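Local coordinates for cell envelope-related transcriptional attenuator domain-containing protein (Streptococcus agalactiae, PDB 3OKZ) that is of unproven function but probably takes part in cell-envelope assembly as a LytR/CpsA/Psr-type protein, at residues D122-V127 with Q191-K196; I130-K135 with H158-E163; Q114-G119 with S214-T219. All blocks are in the same frame, centred on the assembly; numbering follows the deposited sequence.

The chain runs out through 114-119, 122-127 and 130-135 and returns through their partners in reverse order, so contact 3 spans contact 1, which spans contact 2. Contact 3 joins the edge strand 217-219 to strand 111-116 and the start of helix 117-126. Contact 1 packs the end of that helix on helix 178-200, with its centre about 14 Å from that of contact 3. Contact 2, the two-stranded sheet, lies about 11 Å from contact 1 and about 21 Å from contact 3, centre to centre. Contacts 1 and 2 touch through Lys-192 with Thr-131 and Asn-125 with Gly-162, so the small sheet and the start of helix 162-168 meet helices 178-200 and 117-126.

Contact 1 (D122-V127 with Q191-K196); sequences DLVNAV and QKVLKK
Val-193 packs against Leu-123 and Val-124 in an apolar helix-to-helix contact between helices 117-126 and 178-200, which ends in a polar bond from Lys-196 to Val-127. The approach is close: the CA atoms of Val-124 and Val-193 are 6.1 Å apart, and the pair Val-127 and Lys-196, three residues further on in each segment, repeats the same separation.

Val-193 aims its CB at helix 117-126 and divides its two methyls between two neighbours. CG1, anti to the backbone N (chi1 160°), lies 3.6 Å from CG of Leu-123. The other branch, beside the backbone N, brings CG2 to 3.7 Å from CG2 of Val-124, and these two valines meet at about a right angle. Ile-130 of the following strand also touches Val-193, while Ile-209 of helix 203-212 covers Leu-123 and Val-127.

Val-127, the first residue to depart from helical backbone angles, points its side chain at the partner helix. Its CB stands 3.5 Å from CG of Lys-196, with CG2 over the same methylenes, and CG1 lies 4.1 Å from the carbonyl O of Val-193. The lysine chain bends at chi2 and chi4, carrying its amine past the valine to the backbone: Lys-196 NZ donates to Val-127 O at 2.8 Å. The C=O...N angle of 172° means an almost end-on approach to the oxygen. Gly-129 O gives NZ a second, weak bond.

The lysine is therefore used twice, its methylenes as apolar packing and its amine as a donor to carbonyls just beyond the C-terminal end of helix 117-126. The partial negative charge expected at such a helix end would probably favour the protonated amine.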
loop_
_atom_site.group_PDB
_atom_site.type_symbol
_atom_site.label_atom_id
_atom_site.label_comp_id
_atom_site.label_asym_id
_atom_site.label_seq_id
_atom_site.Cartn_x
_atom_site.Cartn_y
_atom_site.Cartn_z
ATOM N N ASP A 122 -10.700 -8.706 10.100
ATOM C CA ASP A 122 -11.845 -8.132 10.810
ATOM C C ASP A 122 -12.603 -7.141 9.929
ATOM O O ASP A 122 -13.828 -7.167 9.851
ATOM C CB ASP A 122 -11.378 -7.417 12.080
ATOM C CG ASP A 122 -10.952 -8.380 13.162
ATOM O OD1 ASP A 122 -10.286 -7.938 14.125
ATOM O OD2 ASP A 122 -11.297 -9.579 13.053
ATOM N N LEU A 123 -11.856 -6.270 9.262
ATOM C CA LEU A 123 -12.441 -5.251 8.400
ATOM C C LEU A 123 -13.373 -5.852 7.354
ATOM O O LEU A 123 -14.506 -5.405 7.187
ATOM C CB LEU A 123 -11.330 -4.446 7.727
ATOM C CG LEU A 123 -11.757 -3.174 6.999
ATOM C CD1 LEU A 123 -12.721 -2.347 7.864
ATOM C CD2 LEU A 123 -10.488 -2.393 6.625
ATOM N N VAL A 124 -12.901 -6.867 6.648
ATOM C CA VAL A 124 -13.738 -7.513 5.658
ATOM C C VAL A 124 -14.998 -8.049 6.340
ATOM O O VAL A 124 -16.112 -7.763 5.909
ATOM C CB VAL A 124 -12.986 -8.673 4.968
ATOM C CG1 VAL A 124 -13.953 -9.513 4.149
ATOM C CG2 VAL A 124 -11.878 -8.112 4.084
ATOM N N ASN A 125 -14.822 -8.806 7.417
ATOM C CA ASN A 125 -15.964 -9.375 8.122
ATOM C C ASN A 125 -16.924 -8.312 8.650
ATOM O O ASN A 125 -18.135 -8.515 8.667
ATOM C CB ASN A 125 -15.502 -10.277 9.273
ATOM C CG ASN A 125 -14.964 -11.645 8.789
ATOM O OD1 ASN A 125 -15.401 -12.181 7.761
ATOM N ND2 ASN A 125 -14.040 -12.221 9.550
ATOM N N ALA A 126 -16.391 -7.165 9.054
ATOM C CA ALA A 126 -17.231 -6.100 9.585
ATOM C C ALA A 126 -18.249 -5.572 8.578
ATOM O O ALA A 126 -19.311 -5.106 8.972
ATOM C CB ALA A 126 -16.381 -4.970 10.082
ATOM N N VAL A 127 -17.929 -5.624 7.288
ATOM C CA VAL A 127 -18.871 -5.145 6.283
ATOM C C VAL A 127 -19.631 -6.332 5.711
ATOM O O VAL A 127 -20.097 -6.307 4.565
ATOM C CB VAL A 127 -18.162 -4.372 5.126
ATOM C CG1 VAL A 127 -17.291 -3.285 5.695
ATOM C CG2 VAL A 127 -17.336 -5.324 4.263
ATOM N N GLN A 191 -10.541 -1.894 -2.385
ATOM C CA GLN A 191 -11.618 -1.178 -3.066
ATOM C C GLN A 191 -12.996 -1.678 -2.695
ATOM O O GLN A 191 -13.902 -0.881 -2.464
ATOM C CB GLN A 191 -11.448 -1.280 -4.580
ATOM C CG GLN A 191 -10.167 -0.653 -5.091
ATOM C CD GLN A 191 -9.939 -0.950 -6.549
ATOM O OE1 GLN A 191 -10.779 -0.639 -7.393
ATOM N NE2 GLN A 191 -8.803 -1.560 -6.860
ATOM N N LYS A 192 -13.155 -2.997 -2.635
ATOM C CA LYS A 192 -14.447 -3.590 -2.312
ATOM C C LYS A 192 -14.905 -3.330 -0.880
ATOM O O LYS A 192 -16.082 -3.056 -0.640
ATOM C CB LYS A 192 -14.418 -5.090 -2.596
ATOM C CG LYS A 192 -14.376 -5.415 -4.095
ATOM C CD LYS A 192 -14.655 -6.893 -4.398
ATOM C CE LYS A 192 -14.872 -7.070 -5.895
ATOM N NZ LYS A 192 -14.929 -8.487 -6.316
ATOM N N VAL A 193 -13.976 -3.416 0.067
ATOM C CA VAL A 193 -14.297 -3.165 1.465
ATOM C C VAL A 193 -14.704 -1.711 1.651
ATOM O O VAL A 193 -15.460 -1.387 2.563
ATOM C CB VAL A 193 -13.105 -3.498 2.373
ATOM C CG1 VAL A 193 -13.237 -2.788 3.715
ATOM C CG2 VAL A 193 -13.057 -4.992 2.585
ATOM N N LEU A 194 -14.200 -0.834 0.795
ATOM C CA LEU A 194 -14.591 0.561 0.877
ATOM C C LEU A 194 -15.998 0.709 0.309
ATOM O O LEU A 194 -16.870 1.318 0.929
ATOM C CB LEU A 194 -13.627 1.422 0.088
ATOM C CG LEU A 194 -12.468 1.912 0.939
ATOM C CD1 LEU A 194 -11.309 2.288 0.037
ATOM C CD2 LEU A 194 -12.935 3.092 1.810
ATOM N N LYS A 195 -16.213 0.133 -0.873
ATOM C CA LYS A 195 -17.509 0.196 -1.533
ATOM C C LYS A 195 -18.572 -0.246 -0.544
ATOM O O LYS A 195 -19.623 0.376 -0.424
ATOM C CB LYS A 195 -17.535 -0.726 -2.754
ATOM C CG LYS A 195 -18.750 -0.526 -3.651
ATOM C CD LYS A 195 -18.950 -1.665 -4.658
ATOM C CE LYS A 195 -19.604 -2.895 -4.016
ATOM N NZ LYS A 195 -18.803 -3.499 -2.906
ATOM N N LYS A 196 -18.275 -1.333 0.161
ATOM C CA LYS A 196 -19.169 -1.907 1.160
ATOM C C LYS A 196 -19.382 -0.897 2.290
ATOM O O LYS A 196 -20.518 -0.542 2.609
ATOM C CB LYS A 196 -18.549 -3.197 1.712
ATOM C CG LYS A 196 -19.513 -4.365 1.935
ATOM C CD LYS A 196 -20.037 -4.928 0.639
ATOM C CE LYS A 196 -20.380 -6.390 0.782
ATOM N NZ LYS A 196 -21.161 -6.650 2.001
#

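Contact 2 (I130-K135 with H158-E163); sequences ITVTNK and HKINGE
Ile-130 and Val-132 pair with Ile-160 and His-158 across a two-stranded antiparallel sheet, and four backbone hydrogen bonds define the register. Ile-130 with Ile-160 and Val-132 with His-158 are the hydrogen-bonded pairs, each bonded in both directions: Ile-130 N reaches Ile-160 O at 3.2 Å, Val-132 N reaches His-158 O at 3.0 Å, and His-158 N reaches Val-132 O at 3.1 Å. Thr-131 and Lys-159 form the non-hydrogen-bonded pair between them. The strand directions differ by 128°, well short of 180°, so the ribbon is strongly twisted.

Apolar contacts gather on the isoleucine face. CG1 of Ile-130 and CG1 of Ile-160 are 4.0 Å apart, while CD1 of Ile-160 runs on to CG2 of Val-132 at 3.6 Å, the two side chains crossing at about a right angle.

Polar contacts mark the other face. Lys-159 bends at chi3 and chi4, and its NZ donates to a water at 2.7 Å that also lies 3.2 Å from Thr-131 OG1. Gly-128 O accepts a further bond from the same amine.

The isoleucine face is covered by helices: Val-189 of helix 178-200 meets Ile-130, and Ala-165 of helix 162-168 meets Ile-160. Asn-161, the N-cap residue of helix 162-168, touches Asn-125 of helix 117-126.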
loop_
_atom_site.group_PDB
_atom_site.type_symbol
_atom_site.label_atom_id
_atom_site.label_comp_id
_atom_site.label_asym_id
_atom_site.label_seq_id
_atom_site.Cartn_x
_atom_site.Cartn_y
_atom_site.Cartn_z
ATOM N N ILE A 130 -17.049 -9.933 1.568
ATOM C CA ILE A 130 -17.065 -9.447 0.189
ATOM C C ILE A 130 -17.112 -10.595 -0.806
ATOM O O ILE A 130 -16.830 -11.760 -0.458
ATOM C CB ILE A 130 -15.837 -8.621 -0.147
ATOM C CG1 ILE A 130 -14.592 -9.509 -0.089
ATOM C CG2 ILE A 130 -15.738 -7.427 0.793
ATOM C CD1 ILE A 130 -13.325 -8.791 -0.497
ATOM N N THR A 131 -17.446 -10.235 -2.048
ATOM C CA THR A 131 -17.576 -11.167 -3.163
ATOM C C THR A 131 -16.455 -11.027 -4.188
ATOM O O THR A 131 -16.291 -9.961 -4.774
ATOM C CB THR A 131 -18.934 -10.937 -3.873
ATOM O OG1 THR A 131 -19.987 -11.404 -3.027
ATOM C CG2 THR A 131 -19.005 -11.664 -5.205
ATOM N N VAL A 132 -15.686 -12.101 -4.397
ATOM C CA VAL A 132 -14.603 -12.102 -5.386
ATOM C C VAL A 132 -14.701 -13.317 -6.293
ATOM O O VAL A 132 -15.279 -14.335 -5.918
ATOM C CB VAL A 132 -13.193 -12.136 -4.750
ATOM C CG1 VAL A 132 -12.923 -10.838 -4.002
ATOM C CG2 VAL A 132 -13.050 -13.366 -3.854
ATOM N N THR A 133 -14.103 -13.204 -7.475
ATOM C CA THR A 133 -14.116 -14.280 -8.468
ATOM C C THR A 133 -12.726 -14.895 -8.676
ATOM O O THR A 133 -11.776 -14.196 -9.033
ATOM C CB THR A 133 -14.627 -13.753 -9.838
ATOM O OG1 THR A 133 -15.911 -13.133 -9.673
ATOM C CG2 THR A 133 -14.729 -14.888 -10.840
ATOM N N ASN A 134 -12.616 -16.203 -8.452
ATOM C CA ASN A 134 -11.346 -16.908 -8.617
ATOM C C ASN A 134 -11.229 -17.385 -10.052
ATOM O O ASN A 134 -11.739 -18.441 -10.408
ATOM C CB ASN A 134 -11.273 -18.102 -7.664
ATOM C CG ASN A 134 -10.108 -19.018 -7.972
ATOM O OD1 ASN A 134 -9.015 -18.559 -8.302
ATOM N ND2 ASN A 134 -10.330 -20.320 -7.855
ATOM N N LYS A 135 -10.545 -16.601 -10.872
ATOM C CA LYS A 135 -10.403 -16.922 -12.286
ATOM C C LYS A 135 -9.677 -18.232 -12.551
ATOM O O LYS A 135 -9.698 -18.731 -13.671
ATOM C CB LYS A 135 -9.694 -15.775 -13.016
ATOM C CG LYS A 135 -8.331 -15.450 -12.427
ATOM C CD LYS A 135 -7.565 -14.399 -13.218
ATOM C CE LYS A 135 -6.186 -14.192 -12.601
ATOM N NZ LYS A 135 -5.344 -13.233 -13.364
ATOM N N HIS A 158 -17.748 -16.042 -5.189
ATOM C CA HIS A 158 -18.223 -16.361 -3.851
ATOM C C HIS A 158 -18.079 -15.166 -2.929
ATOM O O HIS A 158 -17.235 -14.287 -3.147
ATOM C CB HIS A 158 -17.417 -17.492 -3.212
ATOM C CG HIS A 158 -17.191 -18.670 -4.100
ATOM N ND1 HIS A 158 -16.353 -18.625 -5.192
ATOM C CD2 HIS A 158 -17.673 -19.930 -4.044
ATOM C CE1 HIS A 158 -16.326 -19.809 -5.770
ATOM N NE2 HIS A 158 -17.119 -20.620 -5.094
ATOM N N LYS A 159 -18.918 -15.139 -1.899
ATOM C CA LYS A 159 -18.830 -14.098 -0.900
ATOM C C LYS A 159 -17.881 -14.734 0.105
ATOM O O LYS A 159 -18.212 -15.745 0.724
ATOM C CB LYS A 159 -20.186 -13.832 -0.237
ATOM C CG LYS A 159 -20.055 -13.121 1.126
ATOM C CD LYS A 159 -21.401 -12.813 1.759
ATOM C CE LYS A 159 -22.138 -11.744 0.975
ATOM N NZ LYS A 159 -21.344 -10.487 0.921
ATOM N N ILE A 160 -16.694 -14.171 0.252
ATOM C CA ILE A 160 -15.759 -14.752 1.188
ATOM C C ILE A 160 -15.710 -13.953 2.492
ATOM O O ILE A 160 -16.305 -12.878 2.588
ATOM C CB ILE A 160 -14.360 -14.830 0.565
ATOM C CG1 ILE A 160 -13.894 -13.439 0.154
ATOM C CG2 ILE A 160 -14.385 -15.757 -0.648
ATOM C CD1 ILE A 160 -12.459 -13.403 -0.325
ATOM N N ASN A 161 -15.022 -14.491 3.498
ATOM C CA ASN A 161 -14.880 -13.812 4.779
ATOM C C ASN A 161 -13.481 -13.200 4.907
ATOM O O ASN A 161 -12.679 -13.238 3.973
ATOM C CB ASN A 161 -15.105 -14.783 5.945
ATOM C CG ASN A 161 -14.022 -15.854 6.038
ATOM O OD1 ASN A 161 -14.129 -16.911 5.426
ATOM N ND2 ASN A 161 -12.972 -15.574 6.802
ATOM N N GLY A 162 -13.210 -12.629 6.075
ATOM C CA GLY A 162 -11.919 -12.023 6.338
ATOM C C GLY A 162 -10.774 -12.985 6.116
ATOM O O GLY A 162 -9.873 -12.696 5.343
ATOM N N GLU A 163 -10.824 -14.136 6.779
ATOM C CA GLU A 163 -9.784 -15.167 6.667
ATOM C C GLU A 163 -9.504 -15.520 5.201
ATOM O O GLU A 163 -8.355 -15.556 4.767
ATOM C CB GLU A 163 -10.218 -16.424 7.433
ATOM C CG GLU A 163 -9.195 -16.997 8.419
ATOM C CD GLU A 163 -8.870 -16.070 9.591
ATOM O OE1 GLU A 163 -7.809 -15.407 9.562
ATOM O OE2 GLU A 163 -9.673 -16.010 10.549
HETATM O O HOH W 1 -20.718 -8.878 -1.186
#

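Contact 3 (Q114-G119 with S214-T219); sequences QINMQG and SNNMQT
Asn-216 meets Asn-116 where the edge strand 217-219 of the main sheet begins. Its carbonyl O accepts from Asn-116 N at 3.1 Å, with an N-H...O angle of 162°. Its side chain points at the start of helix 117-126 and packs against that of Asn-116, although the detail of this amide contact is doubtful. Asn-116 is the N-cap: chi1 of 60° sets CG between the backbone N and carbonyl carbon, and OD1 accepts from Gly-119 N at 2.9 Å and, weakly, from Gln-118 N.

Met-217, a selenomethionine, follows in a non-hydrogen-bonded pair with Ile-115. Its CB lies 3.4 Å from CG1 of Ile-115, while the rest of its side chain turns away from this segment and touches Met-113.

Gln-218 completes the antiparallel ladder with Gln-114: Gln-218 N donates to Gln-114 O at 2.8 Å, and Gln-114 N returns a bond to Gln-218 O at 3.1 Å. Tyr-89 OH is hydrogen-bonded to Gln-114 OE1, and Trp-38 packs on both glutamines.

Asn-116 is thus held through its N by Asn-216 O while its OD1 caps Gly-119 N, so one residue takes part in both the strand-side bonding and the helix cap.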
loop_
_atom_site.group_PDB
_atom_site.type_symbol
_atom_site.label_atom_id
_atom_site.label_comp_id
_atom_site.label_asym_id
_atom_site.label_seq_id
_atom_site.Cartn_x
_atom_site.Cartn_y
_atom_site.Cartn_z
ATOM N N GLN A 114 -1.617 2.173 8.821
ATOM C CA GLN A 114 -1.158 0.796 8.819
ATOM C C GLN A 114 -2.157 -0.075 9.544
ATOM O O GLN A 114 -2.712 0.328 10.568
ATOM C CB GLN A 114 0.232 0.684 9.453
ATOM C CG GLN A 114 0.325 0.982 10.939
ATOM C CD GLN A 114 1.776 1.123 11.376
ATOM O OE1 GLN A 114 2.682 0.563 10.756
ATOM N NE2 GLN A 114 2.000 1.865 12.447
ATOM N N ILE A 115 -2.400 -1.252 8.974
ATOM C CA ILE A 115 -3.335 -2.225 9.529
ATOM C C ILE A 115 -2.709 -3.615 9.459
ATOM O O ILE A 115 -2.156 -4.001 8.426
ATOM C CB ILE A 115 -4.659 -2.221 8.736
ATOM C CG1 ILE A 115 -5.203 -0.788 8.670
ATOM C CG2 ILE A 115 -5.682 -3.139 9.406
ATOM C CD1 ILE A 115 -6.621 -0.666 8.135
ATOM N N ASN A 116 -2.772 -4.365 10.555
ATOM C CA ASN A 116 -2.191 -5.704 10.558
ATOM C C ASN A 116 -3.167 -6.688 9.946
ATOM O O ASN A 116 -4.303 -6.333 9.624
ATOM C CB ASN A 116 -1.818 -6.154 11.975
ATOM C CG ASN A 116 -2.998 -6.186 12.899
ATOM O OD1 ASN A 116 -4.028 -6.772 12.585
ATOM N ND2 ASN A 116 -2.858 -5.558 14.053
HETATM N N MSE A 117 -2.734 -7.933 9.810
HETATM C CA MSE A 117 -3.569 -8.942 9.183
HETATM C C MSE A 117 -4.910 -9.189 9.845
HETATM O O MSE A 117 -5.886 -9.479 9.161
HETATM C CB MSE A 117 -2.782 -10.243 9.036
HETATM C CG MSE A 117 -1.471 -10.062 8.260
HETATM SE SE MSE A 117 -1.704 -9.313 6.477
HETATM C CE MSE A 117 -1.163 -7.490 6.820
ATOM N N GLN A 118 -4.969 -9.066 11.167
ATOM C CA GLN A 118 -6.230 -9.280 11.864
ATOM C C GLN A 118 -7.155 -8.174 11.422
ATOM O O GLN A 118 -8.323 -8.409 11.117
ATOM C CB GLN A 118 -6.060 -9.201 13.380
ATOM C CG GLN A 118 -7.320 -9.596 14.142
ATOM C CD GLN A 118 -7.626 -11.084 14.042
ATOM O OE1 GLN A 118 -6.860 -11.915 14.545
ATOM N NE2 GLN A 118 -8.742 -11.433 13.388
ATOM N N GLY A 119 -6.605 -6.964 11.383
ATOM C CA GLY A 119 -7.363 -5.799 10.979
ATOM C C GLY A 119 -8.020 -5.991 9.633
ATOM O O GLY A 119 -9.192 -5.677 9.470
ATOM N N SER A 214 -10.092 -0.797 15.185
ATOM C CA SER A 214 -9.384 0.109 16.086
ATOM C C SER A 214 -8.104 -0.432 16.753
ATOM O O SER A 214 -7.044 0.187 16.655
ATOM C CB SER A 214 -10.368 0.598 17.156
ATOM O OG SER A 214 -9.754 1.466 18.084
ATOM N N ASN A 215 -8.192 -1.574 17.429
ATOM C CA ASN A 215 -7.010 -2.126 18.094
ATOM C C ASN A 215 -5.933 -2.687 17.170
ATOM O O ASN A 215 -4.835 -2.997 17.635
ATOM C CB ASN A 215 -7.398 -3.229 19.084
ATOM C CG ASN A 215 -8.002 -2.687 20.362
ATOM O OD1 ASN A 215 -9.171 -2.300 20.395
ATOM N ND2 ASN A 215 -7.203 -2.651 21.423
ATOM N N ASN A 216 -6.222 -2.812 15.876
ATOM C CA ASN A 216 -5.243 -3.386 14.967
ATOM C C ASN A 216 -4.891 -2.559 13.775
ATOM O O ASN A 216 -4.628 -3.103 12.699
ATOM C CB ASN A 216 -5.692 -4.767 14.488
ATOM C CG ASN A 216 -5.678 -5.792 15.598
ATOM O OD1 ASN A 216 -6.586 -5.846 16.416
ATOM N ND2 ASN A 216 -4.634 -6.594 15.643
HETATM N N MSE A 217 -4.897 -1.243 13.965
HETATM C CA MSE A 217 -4.543 -0.305 12.908
HETATM C C MSE A 217 -4.115 0.978 13.590
HETATM O O MSE A 217 -4.749 1.418 14.546
HETATM C CB MSE A 217 -5.730 -0.063 11.969
HETATM C CG MSE A 217 -6.765 0.934 12.456
HETATM SE SE MSE A 217 -6.644 2.655 11.559
HETATM C CE MSE A 217 -6.105 3.730 13.075
ATOM N N GLN A 218 -3.019 1.555 13.109
ATOM C CA GLN A 218 -2.467 2.785 13.674
ATOM C C GLN A 218 -2.331 3.847 12.579
ATOM O O GLN A 218 -1.703 3.617 11.544
ATOM C CB GLN A 218 -1.105 2.485 14.315
ATOM C CG GLN A 218 -0.545 3.587 15.202
ATOM C CD GLN A 218 0.448 4.492 14.485
ATOM O OE1 GLN A 218 0.987 5.433 15.076
ATOM N NE2 GLN A 218 0.699 4.208 13.209
ATOM N N THR A 219 -2.931 5.010 12.809
ATOM C CA THR A 219 -2.878 6.079 11.825
ATOM C C THR A 219 -2.196 7.362 12.273
ATOM O O THR A 219 -2.101 7.671 13.460
ATOM C CB THR A 219 -4.280 6.460 11.318
ATOM O OG1 THR A 219 -4.174 7.619 10.490
ATOM C CG2 THR A 219 -5.217 6.764 12.477
#